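Local coordinates for protein chitinase (Jonesia denitrificans, PDB 5VG0) that probably attacks crystalline chitin through its lytic polysaccharide monooxygenase domain, which holds a copper ion in a histidine brace, at residues A[59-72]-A[130-142]. Sequence-based numbering, arbitrary orientation. Where two conformers were deposited one is given.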
ATOM      1  N   TRP A  59      -0.248  -1.877  15.241  1.00 11.54           N
ATOM      2  CA  TRP A  59      -0.547  -2.398  13.921  1.00 11.21           C
ATOM      3  C   TRP A  59      -0.129  -3.861  13.851  1.00 12.12           C
ATOM      4  O   TRP A  59       1.015  -4.187  14.174  1.00 14.19           O
ATOM      5  CB  TRP A  59       0.216  -1.611  12.838  1.00 11.06           C
ATOM      6  CG  TRP A  59      -0.320  -0.226  12.677  1.00 10.62           C
ATOM      7  CD1 TRP A  59       0.235   0.931  13.125  1.00 11.54           C
ATOM      8  CD2 TRP A  59      -1.543   0.145  12.027  1.00  9.42           C
ATOM      9  NE1 TRP A  59      -0.560   1.997  12.791  1.00 12.15           N
ATOM     10  CE2 TRP A  59      -1.664   1.541  12.125  1.00 10.83           C
ATOM     11  CE3 TRP A  59      -2.546  -0.572  11.368  1.00 10.24           C
ATOM     12  CZ2 TRP A  59      -2.744   2.233  11.596  1.00 12.09           C
ATOM     13  CZ3 TRP A  59      -3.628   0.124  10.838  1.00 10.94           C
ATOM     14  CH2 TRP A  59      -3.718   1.503  10.962  1.00 12.16           C
ATOM     15  N   PRO A  60      -0.988  -4.754  13.385  1.00 12.24           N
ATOM     16  CA  PRO A  60      -0.567  -6.144  13.197  1.00 13.55           C
ATOM     17  C   PRO A  60       0.470  -6.270  12.100  1.00 12.54           C
ATOM     18  O   PRO A  60       0.475  -5.520  11.135  1.00 13.71           O
ATOM     19  CB  PRO A  60      -1.872  -6.850  12.799  1.00 16.06           C
ATOM     20  CG  PRO A  60      -2.960  -5.971  13.269  1.00 15.85           C
ATOM     21  CD  PRO A  60      -2.431  -4.585  13.148  1.00 13.18           C
ATOM     22  N   THR A  61       1.341  -7.249  12.248  1.00 12.51           N
ATOM     23  CA  THR A  61       2.345  -7.534  11.237  1.00 12.92           C
ATOM     24  C   THR A  61       2.073  -8.889  10.607  1.00 13.13           C
ATOM     25  O   THR A  61       1.478  -9.777  11.233  1.00 17.93           O
ATOM     26  CB  THR A  61       3.760  -7.527  11.829  1.00 17.02           C
ATOM     27  OG1 THR A  61       3.872  -8.521  12.843  1.00 19.38           O
ATOM     28  CG2 THR A  61       4.107  -6.165  12.413  1.00 18.55           C
ATOM     29  N   THR A  62       2.516  -9.044   9.366  1.00 10.78           N
ATOM     30  CA  THR A  62       2.407 -10.302   8.648  1.00 10.51           C
ATOM     31  C   THR A  62       3.795 -10.887   8.451  1.00 10.04           C
ATOM     32  O   THR A  62       4.712 -10.194   8.009  1.00 10.49           O
ATOM     33  CB  THR A  62       1.745 -10.068   7.296  1.00 12.40           C
ATOM     34  OG1 THR A  62       0.486  -9.431   7.495  1.00 14.70           O
ATOM     35  CG2 THR A  62       1.531 -11.373   6.546  1.00 13.10           C
ATOM     36  N   GLU A  63       3.939 -12.168   8.755  1.00 10.73           N
ATOM     37  CA  GLU A  63       5.194 -12.871   8.534  1.00 11.48           C
ATOM     38  C   GLU A  63       5.276 -13.295   7.076  1.00 11.41           C
ATOM     39  O   GLU A  63       4.360 -13.944   6.550  1.00 14.03           O
ATOM     40  CB  GLU A  63       5.267 -14.112   9.419  1.00 16.77           C
ATOM     41  CG  GLU A  63       5.330 -13.791  10.910  1.00 25.95           C
ATOM     42  CD  GLU A  63       5.249 -15.012  11.808  1.00 34.99           C
ATOM     43  OE1 GLU A  63       5.339 -16.152  11.301  1.00 38.25           O
ATOM     44  OE2 GLU A  63       5.097 -14.824  13.032  1.00 37.77           O
ATOM     45  N   ILE A  64       6.372 -12.938   6.418  1.00 10.32           N
ATOM     46  CA  ILE A  64       6.568 -13.240   5.006  1.00 10.49           C
ATOM     47  C   ILE A  64       8.006 -13.692   4.796  1.00 10.49           C
ATOM     48  O   ILE A  64       8.862 -13.555   5.667  1.00 11.97           O
ATOM     49  CB  ILE A  64       6.252 -12.031   4.086  1.00 10.97           C
ATOM     50  CG1 ILE A  64       7.179 -10.854   4.385  1.00 10.96           C
ATOM     51  CG2 ILE A  64       4.791 -11.622   4.206  1.00 12.67           C
ATOM     52  CD1 ILE A  64       7.141  -9.787   3.324  1.00 12.49           C
ATOM     53  N   ALA A  65       8.263 -14.216   3.608  1.00 10.76           N
ATOM     54  CA  ALA A  65       9.593 -14.576   3.154  1.00 10.55           C
ATOM     55  C   ALA A  65      10.231 -13.396   2.411  1.00  9.68           C
ATOM     56  O   ALA A  65       9.594 -12.374   2.160  1.00 11.63           O
ATOM     57  CB  ALA A  65       9.489 -15.795   2.252  1.00 12.43           C
ATOM     58  N   SER A  66      11.503 -13.545   2.025  1.00  9.39           N
ATOM     59  CA  SER A  66      12.228 -12.464   1.363  1.00  9.25           C
ATOM     60  C   SER A  66      11.801 -12.264  -0.078  1.00  8.77           C
ATOM     61  O   SER A  66      12.079 -11.212  -0.654  1.00 10.09           O
ATOM     62  CB  SER A  66      13.732 -12.681   1.434  1.00 10.04           C
ATOM     63  OG  SER A  66      14.102 -13.875   0.778  1.00 10.35           O
ATOM     64  N   THR A  67      11.154 -13.263  -0.670  1.00  9.15           N
ATOM     65  CA  THR A  67      10.445 -13.136  -1.938  1.00  9.94           C
ATOM     66  C   THR A  67       8.978 -13.408  -1.637  1.00 10.22           C
ATOM     67  O   THR A  67       8.646 -14.410  -0.989  1.00 12.42           O
ATOM     68  CB  THR A  67      10.994 -14.128  -2.968  1.00 11.14           C
ATOM     69  OG1 THR A  67      12.287 -13.690  -3.371  1.00 12.30           O
ATOM     70  CG2 THR A  67      10.115 -14.202  -4.195  1.00 12.69           C
ATOM     71  N   VAL A  68       8.106 -12.504  -2.067  1.00  9.79           N
ATOM     72  CA  VAL A  68       6.697 -12.558  -1.701  1.00 10.32           C
ATOM     73  C   VAL A  68       5.863 -12.040  -2.857  1.00  9.70           C
ATOM     74  O   VAL A  68       6.264 -11.106  -3.553  1.00 10.97           O
ATOM     75  CB  VAL A  68       6.452 -11.735  -0.413  1.00 12.92           C
ATOM     76  CG1 VAL A  68       6.738 -10.257  -0.628  1.00 15.07           C
ATOM     77  CG2 VAL A  68       5.032 -11.946   0.111  1.00 14.94           C
ATOM     78  N   ASP A  69       4.689 -12.639  -3.038  1.00 10.93           N
ATOM     79  CA  ASP A  69       3.706 -12.147  -3.987  1.00 11.28           C
ATOM     80  C   ASP A  69       2.778 -11.194  -3.249  1.00 11.26           C
ATOM     81  O   ASP A  69       2.211 -11.541  -2.209  1.00 15.31           O
ATOM     82  CB  ASP A  69       2.890 -13.296  -4.576  1.00 14.63           C
ATOM     83  CG  ASP A  69       3.678 -14.152  -5.541  1.00 19.34           C
ATOM     84  OD1 ASP A  69       4.789 -13.772  -5.940  1.00 18.46           O
ATOM     85  OD2 ASP A  69       3.155 -15.220  -5.918  1.00 25.34           O
ATOM     86  N   LEU A  70       2.603 -10.011  -3.809  1.00 10.29           N
ATOM     87  CA  LEU A  70       1.766  -8.965  -3.250  1.00 10.42           C
ATOM     88  C   LEU A  70       0.601  -8.725  -4.201  1.00  9.87           C
ATOM     89  O   LEU A  70       0.808  -8.559  -5.403  1.00 11.21           O
ATOM     90  CB  LEU A  70       2.641  -7.737  -3.111  1.00 12.49           C
ATOM     91  CG  LEU A  70       2.014  -6.522  -2.508  1.00 14.23           C
ATOM     92  CD1 LEU A  70       3.108  -5.752  -1.784  1.00 16.69           C
ATOM     93  CD2 LEU A  70       1.379  -5.677  -3.572  1.00 14.74           C
ATOM     94  N   THR A  71      -0.611  -8.696  -3.664  1.00  9.65           N
ATOM     95  CA  THR A  71      -1.827  -8.619  -4.461  1.00  9.34           C
ATOM     96  C   THR A  71      -2.602  -7.345  -4.157  1.00  8.97           C
ATOM     97  O   THR A  71      -2.840  -7.009  -2.990  1.00 10.33           O
ATOM     98  CB  THR A  71      -2.714  -9.842  -4.238  1.00 11.79           C
ATOM     99  OG1 THR A  71      -2.006 -10.997  -4.694  1.00 14.28           O
ATOM    100  CG2 THR A  71      -4.028  -9.718  -5.012  1.00 13.93           C
ATOM    101  N   TRP A  72      -2.991  -6.653  -5.218  1.00  9.33           N
ATOM    102  CA  TRP A  72      -3.890  -5.512  -5.187  1.00  9.20           C
ATOM    103  C   TRP A  72      -5.296  -5.907  -5.609  1.00  9.28           C
ATOM    104  O   TRP A  72      -5.491  -6.759  -6.478  1.00 10.66           O
ATOM    105  CB  TRP A  72      -3.440  -4.459  -6.194  1.00 10.58           C
ATOM    106  CG  TRP A  72      -2.188  -3.699  -5.898  1.00 10.65           C
ATOM    107  CD1 TRP A  72      -0.903  -4.104  -6.088  1.00 12.79           C
ATOM    108  CD2 TRP A  72      -2.117  -2.366  -5.384  1.00  9.92           C
ATOM    109  NE1 TRP A  72      -0.040  -3.103  -5.721  1.00 12.22           N
ATOM    110  CE2 TRP A  72      -0.762  -2.023  -5.285  1.00 11.24           C
ATOM    111  CE3 TRP A  72      -3.080  -1.430  -4.999  1.00 11.00           C
ATOM    112  CZ2 TRP A  72      -0.334  -0.781  -4.820  1.00 12.11           C
ATOM    113  CZ3 TRP A  72      -2.659  -0.194  -4.535  1.00 12.46           C
ATOM    114  CH2 TRP A  72      -1.296   0.117  -4.454  1.00 13.10           C
ATOM    115  N   ASN A 130      -2.661  13.904 -11.187  1.00 10.23           N
ATOM    116  CA  ASN A 130      -1.506  14.151 -10.338  1.00 10.51           C
ATOM    117  C   ASN A 130      -1.534  13.358  -9.043  1.00 10.28           C
ATOM    118  O   ASN A 130      -0.792  13.691  -8.115  1.00 12.67           O
ATOM    119  CB  ASN A 130      -1.337  15.636 -10.013  1.00 11.37           C
ATOM    120  CG  ASN A 130       0.048  15.948  -9.482  1.00 12.43           C
ATOM    121  OD1 ASN A 130       1.054  15.524 -10.047  1.00 13.00           O
ATOM    122  ND2 ASN A 130       0.109  16.687  -8.387  1.00 14.85           N
ATOM    123  N   ASN A 131      -2.346  12.320  -8.965  1.00 10.43           N
ATOM    124  CA  ASN A 131      -2.482  11.570  -7.727  1.00 11.33           C
ATOM    125  C   ASN A 131      -1.828  10.202  -7.781  1.00  9.34           C
ATOM    126  O   ASN A 131      -1.584   9.617  -8.835  1.00  9.67           O
ATOM    127  CB  ASN A 131      -3.950  11.429  -7.344  1.00 15.98           C
ATOM    128  CG  ASN A 131      -4.565  12.750  -7.003  1.00 21.16           C
ATOM    129  OD1 ASN A 131      -3.888  13.660  -6.512  1.00 22.18           O
ATOM    130  ND2 ASN A 131      -5.833  12.892  -7.314  1.00 26.11           N
ATOM    131  N   ALA A 132      -1.565   9.716  -6.585  1.00  9.16           N
ATOM    132  CA  ALA A 132      -1.124   8.360  -6.338  1.00  8.58           C
ATOM    133  C   ALA A 132      -1.948   7.793  -5.191  1.00  8.22           C
ATOM    134  O   ALA A 132      -2.589   8.522  -4.432  1.00  9.86           O
ATOM    135  CB  ALA A 132       0.355   8.315  -5.988  1.00 10.09           C
ATOM    136  N   PHE A 133      -1.914   6.471  -5.069  1.00  7.49           N
ATOM    137  CA  PHE A 133      -2.531   5.759  -3.968  1.00  7.28           C
ATOM    138  C   PHE A 133      -1.440   5.148  -3.106  1.00  7.68           C
ATOM    139  O   PHE A 133      -0.448   4.631  -3.612  1.00 10.10           O
ATOM    140  CB  PHE A 133      -3.509   4.684  -4.472  1.00  8.17           C
ATOM    141  CG  PHE A 133      -4.709   5.278  -5.117  1.00  8.88           C
ATOM    142  CD1 PHE A 133      -4.661   5.755  -6.411  1.00 10.36           C
ATOM    143  CD2 PHE A 133      -5.885   5.429  -4.402  1.00 10.49           C
ATOM    144  CE1 PHE A 133      -5.758   6.373  -6.975  1.00 12.32           C
ATOM    145  CE2 PHE A 133      -6.972   6.039  -4.970  1.00 12.03           C
ATOM    146  CZ  PHE A 133      -6.902   6.528  -6.254  1.00 12.60           C
ATOM    147  N   TYR A 134      -1.632   5.204  -1.793  1.00  7.05           N
ATOM    148  CA  TYR A 134      -0.585   4.930  -0.817  1.00  7.03           C
ATOM    149  C   TYR A 134      -1.014   3.786   0.091  1.00  6.79           C
ATOM    150  O   TYR A 134      -2.045   3.871   0.753  1.00  8.22           O
ATOM    151  CB  TYR A 134      -0.312   6.188  -0.000  1.00  7.90           C
ATOM    152  CG  TYR A 134       0.320   7.297  -0.815  1.00  7.80           C
ATOM    153  CD1 TYR A 134      -0.450   8.168  -1.586  1.00  8.48           C
ATOM    154  CD2 TYR A 134       1.700   7.452  -0.845  1.00  8.65           C
ATOM    155  CE1 TYR A 134       0.154   9.167  -2.351  1.00  8.36           C
ATOM    156  CE2 TYR A 134       2.293   8.448  -1.592  1.00  9.15           C
ATOM    157  CZ  TYR A 134       1.524   9.297  -2.347  1.00  8.70           C
ATOM    158  OH  TYR A 134       2.174  10.268  -3.076  1.00 10.05           O
ATOM    159  N   ASN A 135      -0.189   2.740   0.158  1.00  6.97           N
ATOM    160  CA  ASN A 135      -0.482   1.554   0.955  1.00  7.15           C
ATOM    161  C   ASN A 135       0.757   1.113   1.721  1.00  7.46           C
ATOM    162  O   ASN A 135       1.746   0.706   1.102  1.00  9.08           O
ATOM    163  CB  ASN A 135      -0.914   0.367   0.085  1.00  9.16           C
ATOM    164  CG  ASN A 135      -2.368   0.453  -0.406  1.00 10.78           C
ATOM    165  OD1 ASN A 135      -3.198  -0.323   0.025  1.00 12.18           O
ATOM    166  ND2 ASN A 135      -2.664   1.396  -1.271  1.00 13.26           N
ATOM    167  N   CYS A 136       0.696   1.135   3.048  1.00  6.93           N
ATOM    168  CA  CYS A 136       1.753   0.576   3.882  1.00  6.96           C
ATOM    169  C   CYS A 136       1.401  -0.823   4.350  1.00  6.74           C
ATOM    170  O   CYS A 136       0.273  -1.078   4.769  1.00  7.85           O
ATOM    171  CB  CYS A 136       1.972   1.452   5.104  1.00  8.32           C
ATOM    172  SG  CYS A 136       2.983   2.861   4.716  1.00  9.50           S
ATOM    173  N   MET A 137       2.402  -1.694   4.355  1.00  6.89           N
ATOM    174  CA  MET A 137       2.288  -3.067   4.832  0.77  7.17           C
ATOM    175  C   MET A 137       3.382  -3.289   5.868  1.00  8.00           C
ATOM    176  O   MET A 137       4.569  -3.136   5.566  1.00  9.67           O
ATOM    177  CB  MET A 137       2.477  -4.085   3.702  0.77  7.90           C
ATOM    178  CG  MET A 137       1.340  -4.225   2.701  0.77  8.86           C
ATOM    179  SD  MET A 137       0.921  -2.788   1.692  0.77  8.76           S
ATOM    180  CE  MET A 137       2.437  -2.602   0.776  0.77 10.84           C
ATOM    181  N   ASP A 138       2.993  -3.663   7.065  1.00  7.31           N
ATOM    182  CA  ASP A 138       3.929  -3.989   8.138  1.00  8.01           C
ATOM    183  C   ASP A 138       4.220  -5.476   8.091  1.00  7.74           C
ATOM    184  O   ASP A 138       3.301  -6.292   8.200  1.00  9.21           O
ATOM    185  CB  ASP A 138       3.345  -3.583   9.485  1.00  8.66           C
ATOM    186  CG  ASP A 138       3.090  -2.103   9.543  1.00 10.17           C
ATOM    187  OD1 ASP A 138       4.070  -1.336   9.458  1.00 13.90           O
ATOM    188  OD2 ASP A 138       1.918  -1.709   9.658  1.00 11.21           O
ATOM    189  N   VAL A 139       5.495  -5.821   7.926  1.00  8.28           N
ATOM    190  CA  VAL A 139       5.886  -7.197   7.689  1.00  8.85           C
ATOM    191  C   VAL A 139       7.060  -7.563   8.575  1.00  8.90           C
ATOM    192  O   VAL A 139       7.819  -6.715   9.040  1.00 10.12           O
ATOM    193  CB  VAL A 139       6.236  -7.449   6.202  1.00  9.64           C
ATOM    194  CG1 VAL A 139       5.016  -7.214   5.334  1.00 11.42           C
ATOM    195  CG2 VAL A 139       7.423  -6.593   5.737  1.00 11.46           C
ATOM    196  N   VAL A 140       7.197  -8.859   8.812  1.00  8.99           N
ATOM    197  CA  VAL A 140       8.384  -9.430   9.424  1.00  9.91           C
ATOM    198  C   VAL A 140       8.902 -10.463   8.442  1.00  9.93           C
ATOM    199  O   VAL A 140       8.205 -11.434   8.132  1.00 11.43           O
ATOM    200  CB  VAL A 140       8.105 -10.070  10.795  1.00 13.28           C
ATOM    201  CG1 VAL A 140       9.405 -10.607  11.382  1.00 16.08           C
ATOM    202  CG2 VAL A 140       7.452  -9.078  11.731  1.00 16.82           C
ATOM    203  N   VAL A 141      10.106 -10.241   7.937  1.00  9.99           N
ATOM    204  CA  VAL A 141      10.697 -11.067   6.897  1.00 10.98           C
ATOM    205  C   VAL A 141      11.655 -12.052   7.551  1.00 11.49           C
ATOM    206  O   VAL A 141      12.501 -11.662   8.358  1.00 12.42           O
ATOM    207  CB  VAL A 141      11.438 -10.179   5.886  1.00 11.29           C
ATOM    208  CG1 VAL A 141      12.168 -11.039   4.850  1.00 13.37           C
ATOM    209  CG2 VAL A 141      10.480  -9.180   5.219  1.00 13.12           C
ATOM    210  N   SER A 142      11.549 -13.322   7.181  1.00 13.50           N
ATOM    211  CA  SER A 142      12.530 -14.305   7.619  1.00 15.53           C
ATOM    212  C   SER A 142      12.851 -15.269   6.499  1.00 17.01           C
ATOM    213  O   SER A 142      13.871 -15.944   6.553  1.00 19.42           O
ATOM    214  CB  SER A 142      12.040 -15.071   8.844  1.00 20.08           C
ATOM    215  OG  SER A 142      10.873 -15.804   8.541  1.00 25.06           O
ATOM    216  OXT SER A 142      12.082 -15.356   5.548  0.78 16.12           O
TER
HETATM  217  O   HOH W   1      -0.304  -3.200   9.864  1.00 11.10           O
HETATM  218  O   HOH W   2       0.049  -7.153   8.761  1.00 54.81           O
HETATM  219  O   HOH W   3      12.669 -16.204   3.135  1.00 15.40           O
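Trp59 lays CB and CG beside the carboxylate of Asp138, with OD2 3.6 Å from CB and ring and carboxylate planes 35° apart. That same OD2 is salt-bridged to Arg10 and accepts a hydrogen bond from a water that also donates to Pro60 O, tying the loop to the strand. Thr61 sets CG2 against Asp138 CB and OG1 against Val140 CG2. From Thr62 the backbones pair in parallel: Thr62 N donates a hydrogen bond to Asp138 O (3.1 Å), Val140 N to Thr62 O from above the carbonyl plane, Ile64 N to Val140 O (2.9 Å) and Ser142 N to Ile64 O. With chi1 at 62°, Ile64 CG1 sits between its backbone N and carbonyl carbon and sends CD1 across to Val139 CB (3.8 Å), while CG1 meets Val141 CG2. An alanine here, ending at CB, is likely to leave a gap beside Val139 and Val141. The chain then turns at Ser66, whose N shares a water with the C-terminal OXT, and runs into the facing sheet of the immunoglobulin-like sandwich. There Leu70 CD1 touches Met137 CE (4.1 Å), and Trp72 CZ3 lies 3.6 Å from Asn135 ND2, ring and amide 62° apart; Val4 N bonds Asn135 OD1, and Tyr85 OH bonds Trp72 NE1. Backbone bonds thus fix the register of Thr62 to Ile64, whereas side-chain packing alone joins Leu70 and Trp72 to strand 131-141, nearer Phe133 and the peroxide at the copper site.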